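Local coordinates for Pbp related beta-lactamase (Pyrococcus abyssi, PDB 2QMI), which probably hydrolyses peptides as a self-compartmentalizing peptidase related to penicillin-binding proteins and serine beta-lactamases, and assembles into an octamer, at residues R369-G372 and I377-E380; A426-K431 and V435-E440. All blocks are in the same frame, centred on the assembly; numbering follows the deposited sequence.

Contact 1 (R369-G372 and I377-E380)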
ATOM      1  N   ARG A 369      -3.106 -10.079 -27.069  1.00 25.61           N
ATOM      2  CA  ARG A 369      -4.095 -10.801 -26.268  1.00 25.44           C
ATOM      3  C   ARG A 369      -4.810 -11.791 -27.180  1.00 24.78           C
ATOM      4  O   ARG A 369      -5.185 -11.450 -28.296  1.00 24.70           O
ATOM      5  CB  ARG A 369      -5.093  -9.809 -25.644  1.00 27.76           C
ATOM      6  CG  ARG A 369      -6.196 -10.444 -24.783  1.00 30.90           C
ATOM      7  CD  ARG A 369      -6.766  -9.423 -23.795  1.00 33.96           C
ATOM      8  NE  ARG A 369      -7.902  -9.917 -23.016  1.00 35.28           N
ATOM      9  CZ  ARG A 369      -9.103 -10.200 -23.524  1.00 36.81           C
ATOM     10  NH1 ARG A 369      -9.342 -10.044 -24.822  1.00 37.14           N
ATOM     11  NH2 ARG A 369     -10.076 -10.632 -22.729  1.00 37.27           N
ATOM     12  N   TYR A 370      -4.983 -13.017 -26.703  1.00 23.35           N
ATOM     13  CA  TYR A 370      -5.630 -14.074 -27.479  1.00 23.90           C
ATOM     14  C   TYR A 370      -6.911 -14.574 -26.810  1.00 24.70           C
ATOM     15  O   TYR A 370      -6.933 -14.794 -25.597  1.00 25.02           O
ATOM     16  CB  TYR A 370      -4.656 -15.247 -27.654  1.00 22.50           C
ATOM     17  CG  TYR A 370      -3.517 -14.961 -28.606  1.00 22.23           C
ATOM     18  CD1 TYR A 370      -3.553 -15.418 -29.919  1.00 21.09           C
ATOM     19  CD2 TYR A 370      -2.408 -14.209 -28.196  1.00 20.50           C
ATOM     20  CE1 TYR A 370      -2.516 -15.137 -30.805  1.00 20.88           C
ATOM     21  CE2 TYR A 370      -1.369 -13.925 -29.074  1.00 19.44           C
ATOM     22  CZ  TYR A 370      -1.429 -14.393 -30.375  1.00 20.73           C
ATOM     23  OH  TYR A 370      -0.396 -14.136 -31.242  1.00 20.79           O
ATOM     24  N   MET A 371      -7.961 -14.767 -27.608  1.00 24.43           N
ATOM     25  CA  MET A 371      -9.252 -15.243 -27.094  1.00 24.99           C
ATOM     26  C   MET A 371      -9.678 -16.589 -27.671  1.00 22.90           C
ATOM     27  O   MET A 371      -9.390 -16.912 -28.826  1.00 22.11           O
ATOM     28  CB  MET A 371     -10.370 -14.240 -27.403  1.00 26.95           C
ATOM     29  CG  MET A 371     -10.134 -12.855 -26.887  1.00 32.25           C
ATOM     30  SD  MET A 371      -9.743 -12.910 -25.149  1.00 37.10           S
ATOM     31  CE  MET A 371     -11.413 -12.968 -24.432  1.00 38.31           C
ATOM     32  N   GLY A 372     -10.390 -17.363 -26.859  1.00 21.88           N
ATOM     33  CA  GLY A 372     -10.876 -18.647 -27.315  1.00 20.72           C
ATOM     34  C   GLY A 372     -12.201 -18.442 -28.026  1.00 19.42           C
ATOM     35  O   GLY A 372     -12.579 -17.304 -28.331  1.00 18.10           O
ATOM     36  N   ILE A 377     -11.843 -18.336 -22.998  1.00 21.61           N
ATOM     37  CA  ILE A 377     -10.582 -18.242 -22.268  1.00 23.42           C
ATOM     38  C   ILE A 377      -9.708 -17.148 -22.855  1.00 24.03           C
ATOM     39  O   ILE A 377      -9.736 -16.899 -24.066  1.00 23.69           O
ATOM     40  CB  ILE A 377      -9.814 -19.583 -22.279  1.00 23.78           C
ATOM     41  CG1 ILE A 377      -9.665 -20.102 -23.714  1.00 22.60           C
ATOM     42  CG2 ILE A 377     -10.543 -20.597 -21.405  1.00 25.11           C
ATOM     43  CD1 ILE A 377      -8.946 -21.427 -23.802  1.00 19.96           C
ATOM     44  N   LYS A 378      -8.933 -16.495 -21.990  1.00 26.06           N
ATOM     45  CA  LYS A 378      -8.068 -15.389 -22.406  1.00 27.54           C
ATOM     46  C   LYS A 378      -6.595 -15.621 -22.087  1.00 27.84           C
ATOM     47  O   LYS A 378      -6.247 -16.044 -20.971  1.00 27.86           O
ATOM     48  CB  LYS A 378      -8.511 -14.086 -21.724  1.00 28.81           C
ATOM     49  CG  LYS A 378     -10.013 -13.873 -21.660  1.00 31.01           C
ATOM     50  CD  LYS A 378     -10.662 -14.739 -20.586  1.00 33.42           C
ATOM     51  CE  LYS A 378     -12.186 -14.636 -20.648  1.00 34.92           C
ATOM     52  NZ  LYS A 378     -12.638 -13.218 -20.514  1.00 36.56           N
ATOM     53  N   PHE A 379      -5.741 -15.317 -23.064  1.00 26.39           N
ATOM     54  CA  PHE A 379      -4.296 -15.473 -22.930  1.00 27.61           C
ATOM     55  C   PHE A 379      -3.574 -14.253 -23.480  1.00 27.58           C
ATOM     56  O   PHE A 379      -4.098 -13.551 -24.340  1.00 27.44           O
ATOM     57  CB  PHE A 379      -3.812 -16.680 -23.733  1.00 27.62           C
ATOM     58  CG  PHE A 379      -4.242 -18.001 -23.178  1.00 28.45           C
ATOM     59  CD1 PHE A 379      -3.390 -18.733 -22.361  1.00 28.51           C
ATOM     60  CD2 PHE A 379      -5.486 -18.533 -23.498  1.00 28.50           C
ATOM     61  CE1 PHE A 379      -3.768 -19.981 -21.875  1.00 29.66           C
ATOM     62  CE2 PHE A 379      -5.877 -19.781 -23.015  1.00 29.04           C
ATOM     63  CZ  PHE A 379      -5.016 -20.507 -22.203  1.00 29.49           C
ATOM     64  N   GLU A 380      -2.367 -14.004 -22.985  1.00 28.05           N
ATOM     65  CA  GLU A 380      -1.571 -12.901 -23.497  1.00 27.97           C
ATOM     66  C   GLU A 380      -0.186 -13.417 -23.847  1.00 26.62           C
ATOM     67  O   GLU A 380       0.432 -14.140 -23.067  1.00 26.32           O
ATOM     68  CB  GLU A 380      -1.442 -11.754 -22.493  1.00 30.78           C
ATOM     69  CG  GLU A 380      -0.383 -10.738 -22.932  1.00 35.54           C
ATOM     70  CD  GLU A 380      -0.815  -9.290 -22.777  1.00 39.07           C
ATOM     71  OE1 GLU A 380      -0.769  -8.769 -21.634  1.00 40.81           O
ATOM     72  OE2 GLU A 380      -1.202  -8.678 -23.805  1.00 40.82           O
TER

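Contact 2 (A426-K431 and V435-E440)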
ATOM      1  N   ALA A 426       3.459 -25.504 -30.297  1.00 25.35           N
ATOM      2  CA  ALA A 426       2.456 -24.458 -30.463  1.00 25.42           C
ATOM      3  C   ALA A 426       2.712 -23.891 -31.863  1.00 24.50           C
ATOM      4  O   ALA A 426       3.836 -23.962 -32.365  1.00 24.63           O
ATOM      5  CB  ALA A 426       2.634 -23.371 -29.405  1.00 24.27           C
ATOM      6  N   GLU A 427       1.676 -23.352 -32.498  1.00 24.51           N
ATOM      7  CA  GLU A 427       1.822 -22.780 -33.838  1.00 24.66           C
ATOM      8  C   GLU A 427       1.101 -21.447 -33.962  1.00 23.48           C
ATOM      9  O   GLU A 427      -0.052 -21.317 -33.560  1.00 23.20           O
ATOM     10  CB  GLU A 427       1.288 -23.734 -34.910  1.00 25.62           C
ATOM     11  CG  GLU A 427       2.116 -24.989 -35.119  1.00 29.84           C
ATOM     12  CD  GLU A 427       1.577 -26.188 -34.356  1.00 32.05           C
ATOM     13  OE1 GLU A 427       0.410 -26.579 -34.591  1.00 32.49           O
ATOM     14  OE2 GLU A 427       2.325 -26.750 -33.527  1.00 33.99           O
ATOM     15  N   PHE A 428       1.803 -20.463 -34.512  1.00 22.18           N
ATOM     16  CA  PHE A 428       1.264 -19.126 -34.720  1.00 22.73           C
ATOM     17  C   PHE A 428       1.081 -18.913 -36.222  1.00 23.77           C
ATOM     18  O   PHE A 428       2.034 -19.070 -36.985  1.00 23.40           O
ATOM     19  CB  PHE A 428       2.240 -18.074 -34.181  1.00 22.02           C
ATOM     20  CG  PHE A 428       2.275 -17.981 -32.683  1.00 20.81           C
ATOM     21  CD1 PHE A 428       1.300 -17.265 -31.995  1.00 18.72           C
ATOM     22  CD2 PHE A 428       3.271 -18.623 -31.955  1.00 20.84           C
ATOM     23  CE1 PHE A 428       1.318 -17.191 -30.605  1.00 18.61           C
ATOM     24  CE2 PHE A 428       3.297 -18.554 -30.562  1.00 19.45           C
ATOM     25  CZ  PHE A 428       2.319 -17.838 -29.888  1.00 17.99           C
ATOM     26  N   TYR A 429      -0.135 -18.575 -36.644  1.00 24.36           N
ATOM     27  CA  TYR A 429      -0.407 -18.326 -38.057  1.00 24.08           C
ATOM     28  C   TYR A 429      -0.694 -16.835 -38.258  1.00 25.14           C
ATOM     29  O   TYR A 429      -1.743 -16.342 -37.839  1.00 24.91           O
ATOM     30  CB  TYR A 429      -1.608 -19.156 -38.537  1.00 24.83           C
ATOM     31  CG  TYR A 429      -1.391 -20.665 -38.526  1.00 24.52           C
ATOM     32  CD1 TYR A 429      -1.553 -21.407 -37.355  1.00 24.21           C
ATOM     33  CD2 TYR A 429      -1.005 -21.341 -39.687  1.00 24.99           C
ATOM     34  CE1 TYR A 429      -1.334 -22.794 -37.336  1.00 25.34           C
ATOM     35  CE2 TYR A 429      -0.783 -22.720 -39.684  1.00 25.54           C
ATOM     36  CZ  TYR A 429      -0.951 -23.442 -38.504  1.00 26.44           C
ATOM     37  OH  TYR A 429      -0.748 -24.808 -38.502  1.00 26.76           O
ATOM     38  N   ILE A 430       0.237 -16.122 -38.892  1.00 25.56           N
ATOM     39  CA  ILE A 430       0.066 -14.685 -39.125  1.00 27.60           C
ATOM     40  C   ILE A 430      -0.558 -14.432 -40.493  1.00 28.45           C
ATOM     41  O   ILE A 430      -0.003 -14.824 -41.515  1.00 28.98           O
ATOM     42  CB  ILE A 430       1.418 -13.915 -39.044  1.00 27.42           C
ATOM     43  CG1 ILE A 430       2.051 -14.082 -37.659  1.00 27.10           C
ATOM     44  CG2 ILE A 430       1.186 -12.419 -39.304  1.00 27.47           C
ATOM     45  CD1 ILE A 430       2.780 -15.396 -37.447  1.00 26.82           C
ATOM     46  N   LYS A 431      -1.709 -13.763 -40.510  1.00 30.54           N
ATOM     47  CA  LYS A 431      -2.415 -13.488 -41.757  1.00 31.83           C
ATOM     48  C   LYS A 431      -3.526 -12.438 -41.558  1.00 33.51           C
ATOM     49  O   LYS A 431      -4.240 -12.448 -40.548  1.00 32.63           O
ATOM     50  CB  LYS A 431      -2.975 -14.822 -42.290  1.00 32.46           C
ATOM     51  CG  LYS A 431      -4.040 -14.769 -43.392  1.00 33.36           C
ATOM     52  CD  LYS A 431      -4.511 -16.204 -43.715  1.00 34.67           C
ATOM     53  CE  LYS A 431      -5.844 -16.259 -44.478  1.00 34.80           C
ATOM     54  NZ  LYS A 431      -5.736 -15.781 -45.895  1.00 35.48           N
ATOM     55  N   VAL A 435      -3.796 -13.137 -36.048  1.00 27.90           N
ATOM     56  CA  VAL A 435      -2.951 -14.292 -35.728  1.00 27.00           C
ATOM     57  C   VAL A 435      -3.705 -15.427 -35.028  1.00 25.69           C
ATOM     58  O   VAL A 435      -4.405 -15.201 -34.042  1.00 26.25           O
ATOM     59  CB  VAL A 435      -1.761 -13.865 -34.825  1.00 26.64           C
ATOM     60  CG1 VAL A 435      -0.946 -15.083 -34.400  1.00 26.53           C
ATOM     61  CG2 VAL A 435      -0.882 -12.873 -35.563  1.00 26.42           C
ATOM     62  N   ASP A 436      -3.555 -16.646 -35.544  1.00 25.53           N
ATOM     63  CA  ASP A 436      -4.195 -17.826 -34.954  1.00 26.47           C
ATOM     64  C   ASP A 436      -3.164 -18.653 -34.194  1.00 25.19           C
ATOM     65  O   ASP A 436      -2.143 -19.052 -34.761  1.00 25.35           O
ATOM     66  CB  ASP A 436      -4.810 -18.741 -36.023  1.00 28.66           C
ATOM     67  CG  ASP A 436      -5.991 -18.120 -36.723  1.00 30.78           C
ATOM     68  OD1 ASP A 436      -5.789 -17.472 -37.776  1.00 33.42           O
ATOM     69  OD2 ASP A 436      -7.120 -18.281 -36.219  1.00 30.79           O
ATOM     70  N   LEU A 437      -3.434 -18.912 -32.919  1.00 23.21           N
ATOM     71  CA  LEU A 437      -2.535 -19.715 -32.100  1.00 22.38           C
ATOM     72  C   LEU A 437      -3.167 -21.085 -31.854  1.00 22.25           C
ATOM     73  O   LEU A 437      -4.290 -21.183 -31.372  1.00 21.42           O
ATOM     74  CB  LEU A 437      -2.255 -19.020 -30.759  1.00 20.32           C
ATOM     75  CG  LEU A 437      -1.529 -19.860 -29.700  1.00 20.29           C
ATOM     76  CD1 LEU A 437      -0.237 -20.420 -30.260  1.00 20.90           C
ATOM     77  CD2 LEU A 437      -1.252 -19.016 -28.484  1.00 21.47           C
ATOM     78  N   ILE A 438      -2.448 -22.138 -32.213  1.00 22.09           N
ATOM     79  CA  ILE A 438      -2.933 -23.496 -32.007  1.00 22.20           C
ATOM     80  C   ILE A 438      -1.988 -24.121 -30.994  1.00 22.22           C
ATOM     81  O   ILE A 438      -0.830 -24.386 -31.310  1.00 23.22           O
ATOM     82  CB  ILE A 438      -2.868 -24.351 -33.293  1.00 22.28           C
ATOM     83  CG1 ILE A 438      -3.624 -23.671 -34.440  1.00 22.41           C
ATOM     84  CG2 ILE A 438      -3.423 -25.743 -33.004  1.00 22.54           C
ATOM     85  CD1 ILE A 438      -5.108 -23.471 -34.200  1.00 24.34           C
ATOM     86  N   PHE A 439      -2.474 -24.349 -29.780  1.00 21.35           N
ATOM     87  CA  PHE A 439      -1.640 -24.934 -28.739  1.00 20.91           C
ATOM     88  C   PHE A 439      -2.331 -26.132 -28.080  1.00 20.22           C
ATOM     89  O   PHE A 439      -3.307 -25.986 -27.342  1.00 16.95           O
ATOM     90  CB  PHE A 439      -1.290 -23.867 -27.699  1.00 22.26           C
ATOM     91  CG  PHE A 439      -0.390 -24.359 -26.610  1.00 24.44           C
ATOM     92  CD1 PHE A 439       0.818 -24.978 -26.917  1.00 26.14           C
ATOM     93  CD2 PHE A 439      -0.752 -24.211 -25.274  1.00 25.71           C
ATOM     94  CE1 PHE A 439       1.656 -25.444 -25.909  1.00 27.35           C
ATOM     95  CE2 PHE A 439       0.078 -24.673 -24.254  1.00 27.26           C
ATOM     96  CZ  PHE A 439       1.284 -25.292 -24.573  1.00 27.76           C
ATOM     97  N   GLU A 440      -1.790 -27.315 -28.351  1.00 18.37           N
ATOM     98  CA  GLU A 440      -2.336 -28.571 -27.854  1.00 19.02           C
ATOM     99  C   GLU A 440      -3.806 -28.694 -28.258  1.00 17.68           C
ATOM    100  O   GLU A 440      -4.110 -28.834 -29.444  1.00 16.06           O
ATOM    101  CB  GLU A 440      -2.188 -28.693 -26.333  1.00 20.64           C
ATOM    102  CG  GLU A 440      -2.595 -30.083 -25.823  1.00 23.73           C
ATOM    103  CD  GLU A 440      -3.551 -30.029 -24.638  1.00 25.10           C
ATOM    104  OE1 GLU A 440      -4.384 -29.095 -24.584  1.00 25.73           O
ATOM    105  OE2 GLU A 440      -3.478 -30.927 -23.771  1.00 25.31           O
TER
HETATM  106  O   HOH W   1      -4.103 -16.168 -39.331  1.00 29.88           O

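Contact 1 (R369-G372 and I377-E380)
Y370 and F379 share a reciprocal pair of backbone hydrogen bonds at the middle of this beta hairpin, which supplies the first two strands of an eight-stranded antiparallel barrel in the octamerisation domain. Y370 N donates to F379 O at 2.6 Å with a nearly straight N-H...O angle of 178°, and F379 N returns the bond to Y370 O at 2.8 Å. Toward the turn, G372 N reaches I377 O at 2.9 Å, but its angle of 141° marks a more bent bond where the regular strand geometry gives out. CA-H...O contacts to the same three carbonyls come from the flanking residues: R369 CA to F379 O, K378 CA to Y370 O and M371 CA to I377 O.

Strand alternation separates the chemistry of the two faces. Y370 and F379 turn to the buried, inner face, where Y370 CB approaches F379 CB to 4.3 Å. Their rings then diverge: the end of F379 leads away from the partner segment toward L390 and A392, while Y370 lies near L444 and its OH is hydrogen-bonded to V366 O. The opposite face is outward and carries R369, M371, K378 and E380. With chi1 at 180° and an extended run from CG to NE, the R369 chain lies side by side with K378, pointing the same way, and NH2 of R369 meets K378 CG obliquely at 3.4 Å. The two cationic ends are consequently near each other, with R369 NH2 4.3 Å from K378 NZ, an arrangement probably mildly unfavourable. N129 of the second subunit packs on K378. The M371 chain is bent at its second and third torsions, which brings the thioether obliquely across the lysine stem. The thioether is crowded in the model, and caution is due in reading the close approach of M371 CE to K378 CG, 3.2 Å.

Contact 2 (A426-K431 and V435-E440)
E427 faces I438 and Y429 faces D436 as hydrogen-bonded pairs in an antiparallel hairpin whose short strand axes run at 166°, with I438 N donating to E427 O at 2.9 Å. The hairpin joins the sixth and seventh strands of the eight-stranded barrel, whose up-and-down order resembles that of lipocalin barrels. Between the two bonded pairs, CA-H...O contacts run from L437 CA to E427 O and from F428 CA to D436 O.

On the inner face, F428 and L437 form a non-hydrogen-bonded pair with side chains running alongside each other. In L437, chi1 of 169° sets CG anti to the nitrogen, and the second torsion then turns CD1 over one face of the F428 ring, 3.7 Å from the centroid and 17° off the normal, a CH-pi contact. V435 addresses a different part of the same ring: its CG1 lies in the ring plane, at the edge, 3.9 Å from F428 CD1. The other branch of V435, CG2, meets I430 CG1 at 3.8 Å. At the far end of this face, the methyl CB of A426 comes obliquely to the F439 ring, 3.5 Å from CD1.

The outward face mixes polar and apolar groups. Y429 crosses I438, its CE1 3.8 Å from I438 CG1, and its ring also meets that of F412. R157 of the second subunit packs on both E427 and I438. D436 divides its carboxylate between two partners, with OD2 in a salt bridge with R443 and OD1 turned to a water. The water adds a bridge between the strands, donating to Y429 O at 2.8 Å and to D436 OD1 at 2.6 Å.

Overall arrangement
Both contacts are hairpins of a single closed barrel, contact 1 from its first two strands and contact 2 from its sixth and seventh, their centres about 12 Å apart. Strand 442-446 touches both, and they also meet directly through Y370, whose OH lies 3.3 Å from V435 CG1. Contact 2 is the more buried, with a continuous apolar inner face from A426 to V435, whereas contact 1 is only partly buried and its outer face is dominated by long, mostly charged chains. In contact 2 the outward carboxylate of D436 is engaged by a water and, outside the two segments, by R443. The second subunit packs on both hairpins, consistent with a role for the barrel in octamer assembly.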